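PDB 2E87: hypothetical protein PH1320 from Pyrococcus horikoshii, which binds GDP in an Obg-type G domain joined to a NOG1-like helical domain, and is probably a GTPase whose cellular role is unknown. Local coordinates for residues 74-79 with 243-248; 212-217 with 337-342. All coordinates share one frame; numbering follows the deposited sequence.

Contact 1: residues 74-79 with 243-248; sequences LPKFYQ and LRYLGN. With SO4 (sulfate ion), chain D.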
ATOM      1  N   LEU A  74      -1.843   0.901  -8.322  1.00 41.85           N
ATOM      2  CA  LEU A  74      -2.070   1.508  -7.022  1.00 38.90           C
ATOM      3  C   LEU A  74      -1.818   2.997  -6.995  1.00 36.66           C
ATOM      4  O   LEU A  74      -1.064   3.530  -7.803  1.00 40.10           O
ATOM      5  CB  LEU A  74      -1.174   0.842  -5.969  1.00 37.11           C
ATOM      6  CG  LEU A  74      -1.453  -0.642  -5.704  1.00 42.15           C
ATOM      7  CD1 LEU A  74      -0.629  -1.140  -4.549  1.00 34.84           C
ATOM      8  CD2 LEU A  74      -2.920  -0.831  -5.402  1.00 38.92           C
ATOM      9  N   PRO A  75      -2.481   3.705  -6.081  1.00 37.91           N
ATOM     10  CA  PRO A  75      -2.237   5.148  -6.010  1.00 37.25           C
ATOM     11  C   PRO A  75      -0.749   5.310  -5.625  1.00 36.10           C
ATOM     12  O   PRO A  75      -0.200   4.465  -4.912  1.00 41.79           O
ATOM     13  CB  PRO A  75      -3.179   5.591  -4.896  1.00 41.26           C
ATOM     14  CG  PRO A  75      -4.338   4.655  -5.056  1.00 37.80           C
ATOM     15  CD  PRO A  75      -3.664   3.322  -5.292  1.00 36.64           C
ATOM     16  N   LYS A  76      -0.104   6.367  -6.105  1.00 39.37           N
ATOM     17  CA  LYS A  76       1.309   6.625  -5.828  1.00 43.59           C
ATOM     18  C   LYS A  76       1.691   6.500  -4.368  1.00 40.82           C
ATOM     19  O   LYS A  76       2.769   6.019  -4.050  1.00 41.49           O
ATOM     20  CB  LYS A  76       1.718   8.009  -6.329  1.00 42.97           C
ATOM     21  CG  LYS A  76       1.746   8.112  -7.840  1.00 61.50           C
ATOM     22  CD  LYS A  76       2.394   9.407  -8.316  1.00 70.78           C
ATOM     23  CE  LYS A  76       2.460   9.474  -9.842  1.00 69.81           C
ATOM     24  NZ  LYS A  76       3.310  10.614 -10.322  1.00 74.60           N
ATOM     25  N   PHE A  77       0.804   6.939  -3.487  1.00 37.49           N
ATOM     26  CA  PHE A  77       1.051   6.871  -2.056  1.00 39.42           C
ATOM     27  C   PHE A  77       1.293   5.431  -1.614  1.00 37.48           C
ATOM     28  O   PHE A  77       2.246   5.162  -0.888  1.00 36.49           O
ATOM     29  CB  PHE A  77      -0.131   7.485  -1.291  1.00 35.63           C
ATOM     30  CG  PHE A  77      -0.071   7.283   0.195  1.00 33.00           C
ATOM     31  CD1 PHE A  77       0.873   7.955   0.970  1.00 29.82           C
ATOM     32  CD2 PHE A  77      -0.957   6.401   0.820  1.00 28.59           C
ATOM     33  CE1 PHE A  77       0.937   7.756   2.347  1.00 32.62           C
ATOM     34  CE2 PHE A  77      -0.902   6.193   2.201  1.00 35.35           C
ATOM     35  CZ  PHE A  77       0.054   6.878   2.968  1.00 31.09           C
ATOM     36  N   TYR A  78       0.434   4.510  -2.050  1.00 37.01           N
ATOM     37  CA  TYR A  78       0.604   3.103  -1.690  1.00 38.08           C
ATOM     38  C   TYR A  78       1.814   2.492  -2.409  1.00 39.11           C
ATOM     39  O   TYR A  78       2.499   1.627  -1.863  1.00 34.91           O
ATOM     40  CB  TYR A  78      -0.657   2.295  -1.992  1.00 33.86           C
ATOM     41  CG  TYR A  78      -1.709   2.379  -0.904  1.00 38.79           C
ATOM     42  CD1 TYR A  78      -1.342   2.391   0.434  1.00 37.10           C
ATOM     43  CD2 TYR A  78      -3.066   2.419  -1.206  1.00 45.57           C
ATOM     44  CE1 TYR A  78      -2.271   2.444   1.441  1.00 36.96           C
ATOM     45  CE2 TYR A  78      -4.026   2.471  -0.185  1.00 47.45           C
ATOM     46  CZ  TYR A  78      -3.610   2.483   1.138  1.00 46.03           C
ATOM     47  OH  TYR A  78      -4.513   2.518   2.169  1.00 47.01           O
ATOM     48  N   GLN A  79       2.088   2.943  -3.624  1.00 37.67           N
ATOM     49  CA  GLN A  79       3.251   2.422  -4.330  1.00 38.36           C
ATOM     50  C   GLN A  79       4.477   2.767  -3.496  1.00 38.46           C
ATOM     51  O   GLN A  79       5.394   1.968  -3.328  1.00 35.85           O
ATOM     52  CB  GLN A  79       3.367   3.050  -5.710  1.00 34.11           C
ATOM     53  CG  GLN A  79       2.437   2.425  -6.721  1.00 38.72           C
ATOM     54  CD  GLN A  79       2.505   3.106  -8.066  1.00 45.57           C
ATOM     55  OE1 GLN A  79       3.586   3.416  -8.571  1.00 43.26           O
ATOM     56  NE2 GLN A  79       1.346   3.340  -8.661  1.00 41.69           N
ATOM     57  N   LEU A 243       4.037  11.221   2.006  1.00 33.72           N
ATOM     58  CA  LEU A 243       2.906  12.111   2.300  1.00 36.13           C
ATOM     59  C   LEU A 243       2.653  13.097   1.157  1.00 35.77           C
ATOM     60  O   LEU A 243       1.570  13.656   1.056  1.00 40.59           O
ATOM     61  CB  LEU A 243       3.139  12.864   3.627  1.00 33.65           C
ATOM     62  CG  LEU A 243       3.284  11.982   4.887  1.00 39.24           C
ATOM     63  CD1 LEU A 243       3.561  12.830   6.118  1.00 35.60           C
ATOM     64  CD2 LEU A 243       2.028  11.164   5.098  1.00 34.32           C
ATOM     65  N   ARG A 244       3.646  13.283   0.285  1.00 36.48           N
ATOM     66  CA  ARG A 244       3.520  14.175  -0.872  1.00 40.15           C
ATOM     67  C   ARG A 244       2.397  13.691  -1.780  1.00 39.94           C
ATOM     68  O   ARG A 244       1.740  14.494  -2.457  1.00 35.87           O
ATOM     69  CB  ARG A 244       4.796  14.196  -1.724  1.00 42.93           C
ATOM     70  CG  ARG A 244       6.061  14.684  -1.052  1.00 63.05           C
ATOM     71  CD  ARG A 244       7.231  14.658  -2.047  1.00 69.96           C
ATOM     72  NE  ARG A 244       8.507  15.015  -1.425  1.00 77.33           N
ATOM     73  CZ  ARG A 244       9.674  15.059  -2.064  1.00 81.51           C
ATOM     74  NH1 ARG A 244       9.738  14.769  -3.358  1.00 82.53           N
ATOM     75  NH2 ARG A 244      10.782  15.384  -1.407  1.00 79.58           N
ATOM     76  N   TYR A 245       2.198  12.377  -1.808  1.00 30.26           N
ATOM     77  CA  TYR A 245       1.177  11.774  -2.653  1.00 39.13           C
ATOM     78  C   TYR A 245      -0.206  11.635  -2.017  1.00 40.56           C
ATOM     79  O   TYR A 245      -1.165  11.257  -2.688  1.00 45.02           O
ATOM     80  CB  TYR A 245       1.671  10.412  -3.129  1.00 40.04           C
ATOM     81  CG  TYR A 245       2.991  10.508  -3.848  1.00 45.27           C
ATOM     82  CD1 TYR A 245       4.068   9.728  -3.466  1.00 45.51           C
ATOM     83  CD2 TYR A 245       3.156  11.384  -4.920  1.00 49.72           C
ATOM     84  CE1 TYR A 245       5.287   9.810  -4.134  1.00 58.36           C
ATOM     85  CE2 TYR A 245       4.359  11.476  -5.596  1.00 58.54           C
ATOM     86  CZ  TYR A 245       5.423  10.685  -5.200  1.00 63.30           C
ATOM     87  OH  TYR A 245       6.615  10.769  -5.874  1.00 70.64           O
ATOM     88  N   LEU A 246      -0.298  11.932  -0.727  1.00 39.60           N
ATOM     89  CA  LEU A 246      -1.555  11.862   0.010  1.00 38.54           C
ATOM     90  C   LEU A 246      -2.095  13.271   0.294  1.00 41.00           C
ATOM     91  O   LEU A 246      -3.241  13.588  -0.035  1.00 41.60           O
ATOM     92  CB  LEU A 246      -1.334  11.139   1.329  1.00 34.48           C
ATOM     93  CG  LEU A 246      -2.515  11.015   2.279  1.00 37.97           C
ATOM     94  CD1 LEU A 246      -3.648  10.213   1.658  1.00 28.65           C
ATOM     95  CD2 LEU A 246      -2.009  10.327   3.528  1.00 35.54           C
ATOM     96  N   GLY A 247      -1.253  14.110   0.893  1.00 39.56           N
ATOM     97  CA  GLY A 247      -1.652  15.463   1.236  1.00 38.04           C
ATOM     98  C   GLY A 247      -1.899  16.427   0.094  1.00 37.96           C
ATOM     99  O   GLY A 247      -1.187  16.420  -0.902  1.00 40.52           O
ATOM    100  N   ASN A 248      -2.915  17.273   0.247  1.00 38.35           N
ATOM    101  CA  ASN A 248      -3.255  18.264  -0.774  1.00 37.24           C
ATOM    102  C   ASN A 248      -3.079  19.651  -0.175  1.00 41.97           C
ATOM    103  O   ASN A 248      -3.159  20.660  -0.868  1.00 46.23           O
ATOM    104  CB  ASN A 248      -4.700  18.064  -1.223  1.00 30.57           C
ATOM    105  CG  ASN A 248      -4.952  16.662  -1.726  1.00 35.82           C
ATOM    106  OD1 ASN A 248      -4.468  16.285  -2.787  1.00 37.47           O
ATOM    107  ND2 ASN A 248      -5.693  15.871  -0.957  1.00 32.62           N
TER
HETATM  108  S   SO4 D 403      -2.517   8.897  -7.584  1.00 86.31           S
HETATM  109  O1  SO4 D 403      -3.526   9.116  -6.436  1.00 81.33           O
HETATM  110  O2  SO4 D 403      -1.196   8.328  -7.117  1.00 85.47           O
HETATM  111  O3  SO4 D 403      -3.154   7.929  -8.581  1.00 84.25           O
HETATM  112  O4  SO4 D 403      -2.171  10.237  -8.253  1.00 89.09           O
HETATM  113  O   HOH W   1      -1.546   8.781  -4.640  1.00 48.27           O
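Phe77 and Tyr245 bring the backbones together, their CA atoms 4.9 Å apart, where the first turn of helix 76-86 meets the turn of 243-248 that leads into strand 249-254. This is an interdomain contact: 74-79 belongs to the NOG1-type N-terminal helical domain, 243-248 to the Obg-type G domain with its P-loop NTPase fold. No direct hydrogen bond crosses it, so packing and one water do the joining. Lys76 lays its CB over one face of the Tyr245 ring, 4.0 Å from the centroid, a CH-pi contact. Beyond CG the lysine is extended: its aliphatic part lines the ring and the chain runs on past it, the ammonium lying beyond the contact; a long residue suits this exposed margin. Deeper in, CG of Phe77 lies anti to the backbone N (chi1 171°), which sets the ring beside Leu246. Leu246 lies over one face of that ring, its CB making a second CH-pi contact 4.3 Å from the centroid and its CD2 bearing on the rim by CE1 and CZ. A branched leucine can do this and still pack on Leu165 and on Gln217 and Ile219, so that it touches both Phe77 of the helical domain and strand 214-220 of the sheet. The turn itself is held by Leu243 O, which accepts from both Leu246 N and Gly247 N. Pro75 occupies the N-cap position, and the amides just after it are still without helical acceptors. A sulfate, probably from the crystallisation liquor, is modelled with O2 doubtfully close to Lys76 N. Phe77 N gives its hydrogen to a water 3.2 Å away, and that water donates in turn to Tyr245 O, also at 3.2 Å.

Contact 2: residues 212-217 with 337-342; sequences GYFRYQ and LAEKVA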
ATOM      1  N   GLY A 212     -21.095  20.738   3.222  1.00 41.41           N
ATOM      2  CA  GLY A 212     -22.002  20.535   2.112  1.00 38.33           C
ATOM      3  C   GLY A 212     -22.056  19.021   2.003  1.00 41.78           C
ATOM      4  O   GLY A 212     -22.330  18.339   2.994  1.00 38.74           O
ATOM      5  N   TYR A 213     -21.788  18.478   0.823  1.00 40.61           N
ATOM      6  CA  TYR A 213     -21.779  17.026   0.687  1.00 40.50           C
ATOM      7  C   TYR A 213     -20.348  16.565   0.360  1.00 40.88           C
ATOM      8  O   TYR A 213     -20.124  15.434  -0.059  1.00 47.37           O
ATOM      9  CB  TYR A 213     -22.795  16.569  -0.376  1.00 30.67           C
ATOM     10  CG  TYR A 213     -22.574  17.120  -1.765  1.00 30.31           C
ATOM     11  CD1 TYR A 213     -21.620  16.564  -2.609  1.00 33.37           C
ATOM     12  CD2 TYR A 213     -23.335  18.188  -2.246  1.00 31.00           C
ATOM     13  CE1 TYR A 213     -21.427  17.050  -3.903  1.00 35.07           C
ATOM     14  CE2 TYR A 213     -23.145  18.687  -3.543  1.00 33.54           C
ATOM     15  CZ  TYR A 213     -22.189  18.104  -4.362  1.00 37.42           C
ATOM     16  OH  TYR A 213     -22.017  18.538  -5.650  1.00 41.92           O
ATOM     17  N   PHE A 214     -19.385  17.456   0.579  1.00 40.42           N
ATOM     18  CA  PHE A 214     -17.983  17.151   0.328  1.00 43.83           C
ATOM     19  C   PHE A 214     -17.287  16.751   1.630  1.00 45.42           C
ATOM     20  O   PHE A 214     -17.582  17.280   2.707  1.00 44.16           O
ATOM     21  CB  PHE A 214     -17.261  18.354  -0.286  1.00 45.24           C
ATOM     22  CG  PHE A 214     -17.880  18.849  -1.567  1.00 52.19           C
ATOM     23  CD1 PHE A 214     -19.008  19.671  -1.542  1.00 60.12           C
ATOM     24  CD2 PHE A 214     -17.351  18.476  -2.800  1.00 51.80           C
ATOM     25  CE1 PHE A 214     -19.596  20.110  -2.727  1.00 61.39           C
ATOM     26  CE2 PHE A 214     -17.923  18.904  -3.986  1.00 47.83           C
ATOM     27  CZ  PHE A 214     -19.048  19.724  -3.954  1.00 59.53           C
ATOM     28  N   ARG A 215     -16.371  15.797   1.527  1.00 41.30           N
ATOM     29  CA  ARG A 215     -15.640  15.332   2.689  1.00 37.56           C
ATOM     30  C   ARG A 215     -14.184  15.752   2.594  1.00 39.10           C
ATOM     31  O   ARG A 215     -13.599  15.774   1.504  1.00 35.62           O
ATOM     32  CB  ARG A 215     -15.766  13.816   2.802  1.00 40.07           C
ATOM     33  CG  ARG A 215     -17.204  13.361   3.049  1.00 45.91           C
ATOM     34  CD  ARG A 215     -17.455  11.958   2.505  1.00 63.31           C
ATOM     35  NE  ARG A 215     -17.668  10.968   3.559  1.00 80.04           N
ATOM     36  CZ  ARG A 215     -18.723  10.948   4.369  1.00 85.33           C
ATOM     37  NH1 ARG A 215     -19.675  11.865   4.251  1.00 88.35           N
ATOM     38  NH2 ARG A 215     -18.824  10.011   5.302  1.00 86.52           N
ATOM     39  N   TYR A 216     -13.619  16.134   3.736  1.00 36.46           N
ATOM     40  CA  TYR A 216     -12.218  16.532   3.798  1.00 36.57           C
ATOM     41  C   TYR A 216     -11.527  15.664   4.819  1.00 35.86           C
ATOM     42  O   TYR A 216     -11.986  15.541   5.952  1.00 43.06           O
ATOM     43  CB  TYR A 216     -12.071  17.993   4.201  1.00 37.26           C
ATOM     44  CG  TYR A 216     -12.659  18.933   3.198  1.00 45.33           C
ATOM     45  CD1 TYR A 216     -14.003  19.275   3.252  1.00 42.64           C
ATOM     46  CD2 TYR A 216     -11.888  19.444   2.158  1.00 43.69           C
ATOM     47  CE1 TYR A 216     -14.568  20.099   2.294  1.00 38.22           C
ATOM     48  CE2 TYR A 216     -12.446  20.266   1.197  1.00 44.59           C
ATOM     49  CZ  TYR A 216     -13.793  20.588   1.273  1.00 42.39           C
ATOM     50  OH  TYR A 216     -14.376  21.392   0.320  1.00 45.55           O
ATOM     51  N   GLN A 217     -10.430  15.042   4.413  1.00 33.54           N
ATOM     52  CA  GLN A 217      -9.693  14.186   5.321  1.00 28.87           C
ATOM     53  C   GLN A 217      -8.606  14.986   6.078  1.00 29.59           C
ATOM     54  O   GLN A 217      -7.915  15.816   5.496  1.00 28.46           O
ATOM     55  CB  GLN A 217      -9.058  13.035   4.536  1.00 35.11           C
ATOM     56  CG  GLN A 217      -8.487  11.949   5.420  1.00 30.60           C
ATOM     57  CD  GLN A 217      -7.944  10.781   4.634  1.00 32.99           C
ATOM     58  OE1 GLN A 217      -7.051  10.934   3.791  1.00 34.14           O
ATOM     59  NE2 GLN A 217      -8.477   9.597   4.903  1.00 32.47           N
ATOM     60  N   LEU A 337     -10.605  21.213  -5.595  1.00 54.12           N
ATOM     61  CA  LEU A 337     -10.114  19.854  -5.773  1.00 47.28           C
ATOM     62  C   LEU A 337     -11.208  18.849  -5.435  1.00 46.35           C
ATOM     63  O   LEU A 337     -11.315  17.809  -6.072  1.00 49.53           O
ATOM     64  CB  LEU A 337      -8.894  19.588  -4.886  1.00 51.73           C
ATOM     65  CG  LEU A 337      -8.423  18.129  -4.934  1.00 55.44           C
ATOM     66  CD1 LEU A 337      -8.052  17.762  -6.365  1.00 55.35           C
ATOM     67  CD2 LEU A 337      -7.236  17.916  -4.005  1.00 58.12           C
ATOM     68  N   ALA A 338     -12.015  19.158  -4.426  1.00 44.02           N
ATOM     69  CA  ALA A 338     -13.094  18.263  -4.016  1.00 46.26           C
ATOM     70  C   ALA A 338     -14.131  18.096  -5.133  1.00 48.70           C
ATOM     71  O   ALA A 338     -14.645  16.999  -5.355  1.00 43.36           O
ATOM     72  CB  ALA A 338     -13.766  18.802  -2.756  1.00 45.72           C
ATOM     73  N   GLU A 339     -14.437  19.190  -5.830  1.00 51.60           N
ATOM     74  CA  GLU A 339     -15.405  19.155  -6.927  1.00 55.39           C
ATOM     75  C   GLU A 339     -14.805  18.389  -8.105  1.00 53.12           C
ATOM     76  O   GLU A 339     -15.482  17.588  -8.746  1.00 56.38           O
ATOM     77  CB  GLU A 339     -15.788  20.586  -7.350  1.00 54.34           C
ATOM     78  CG  GLU A 339     -16.504  21.373  -6.244  1.00 61.80           C
ATOM     79  CD  GLU A 339     -16.797  22.831  -6.608  1.00 66.28           C
ATOM     80  OE1 GLU A 339     -15.893  23.526  -7.123  1.00 68.36           O
ATOM     81  OE2 GLU A 339     -17.929  23.290  -6.356  1.00 69.52           O
ATOM     82  N   LYS A 340     -13.527  18.629  -8.372  1.00 52.70           N
ATOM     83  CA  LYS A 340     -12.834  17.948  -9.457  1.00 51.32           C
ATOM     84  C   LYS A 340     -12.763  16.448  -9.198  1.00 54.02           C
ATOM     85  O   LYS A 340     -12.909  15.658 -10.121  1.00 48.26           O
ATOM     86  CB  LYS A 340     -11.419  18.503  -9.631  1.00 50.90           C
ATOM     87  CG  LYS A 340     -10.621  17.794 -10.706  1.00 58.86           C
ATOM     88  CD  LYS A 340      -9.474  18.664 -11.193  1.00 67.55           C
ATOM     89  CE  LYS A 340      -8.849  18.103 -12.465  1.00 68.84           C
ATOM     90  NZ  LYS A 340      -8.000  19.112 -13.167  1.00 73.79           N
ATOM     91  N   VAL A 341     -12.523  16.064  -7.944  1.00 57.24           N
ATOM     92  CA  VAL A 341     -12.456  14.653  -7.574  1.00 59.03           C
ATOM     93  C   VAL A 341     -13.824  14.029  -7.799  1.00 59.79           C
ATOM     94  O   VAL A 341     -13.942  12.960  -8.394  1.00 61.38           O
ATOM     95  CB  VAL A 341     -12.067  14.466  -6.084  1.00 58.51           C
ATOM     96  CG1 VAL A 341     -12.298  13.027  -5.656  1.00 52.64           C
ATOM     97  CG2 VAL A 341     -10.609  14.821  -5.882  1.00 59.44           C
ATOM     98  N   ALA A 342     -14.854  14.713  -7.318  1.00 61.09           N
ATOM     99  CA  ALA A 342     -16.222  14.237  -7.461  1.00 67.24           C
ATOM    100  C   ALA A 342     -16.569  13.986  -8.937  1.00 70.51           C
ATOM    101  O   ALA A 342     -17.088  12.923  -9.285  1.00 66.43           O
ATOM    102  CB  ALA A 342     -17.187  15.254  -6.851  1.00 66.17           C
TER
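The Phe214 ring carries Tyr213 CE1 over one face, 3.6 Å above the plane and displaced toward the rim, while Ala338 and Glu339 of the helix meet it obliquely. Its CD2 lies 3.6 Å from Ala338 CB, and its CE2 reaches Glu339 CG at 3.6 Å. With CG anti to the carbonyl carbon (chi1 -57°), the ring leans from the strand onto the helix. The Tyr216 ring is also approached obliquely: Ala338 CB sits 4.1 Å from its OH, so one methyl is shared by two aromatic residues. Alanine suits that place, being small enough for large rings to come close to the helix backbone. Glu339 meets Phe214 with CG and CA, not with the carboxylate, whose plane is turned 65° from the ring; a long, weak ion pair links OE2 to Arg335. The contact is thus apolar packing of a G-domain strand against helix 323-350, with no hydrogen bond across it. The axes of 214-217 and 337-342 approach to 9.1 Å, at 114° between their N-to-C directions. Tyr216 and Phe214 also touch Arg335, one turn earlier in helix 323-350, and Tyr216 meets Phe209 of the antiparallel neighbour strand 204-211.

From the N terminus the chain reaches 74-79 in the helical domain, then enters the G domain and passes 212-217 at the start of strand 214-220. Contact 1 closes when 243-248 returns to the helical domain, a loop that includes the P-loop strand and helix. Contact 2 closes later, when helix 323-350 comes back to that strand. The segments alternate, so the two loops cross rather than nest. Contact 1 ties the two domains together, whereas contact 2 fastens the C-terminal helix to the sheet. Their centres are about 17 Å apart, yet they touch, Asn248 of contact 1 packing on Leu337 of contact 2.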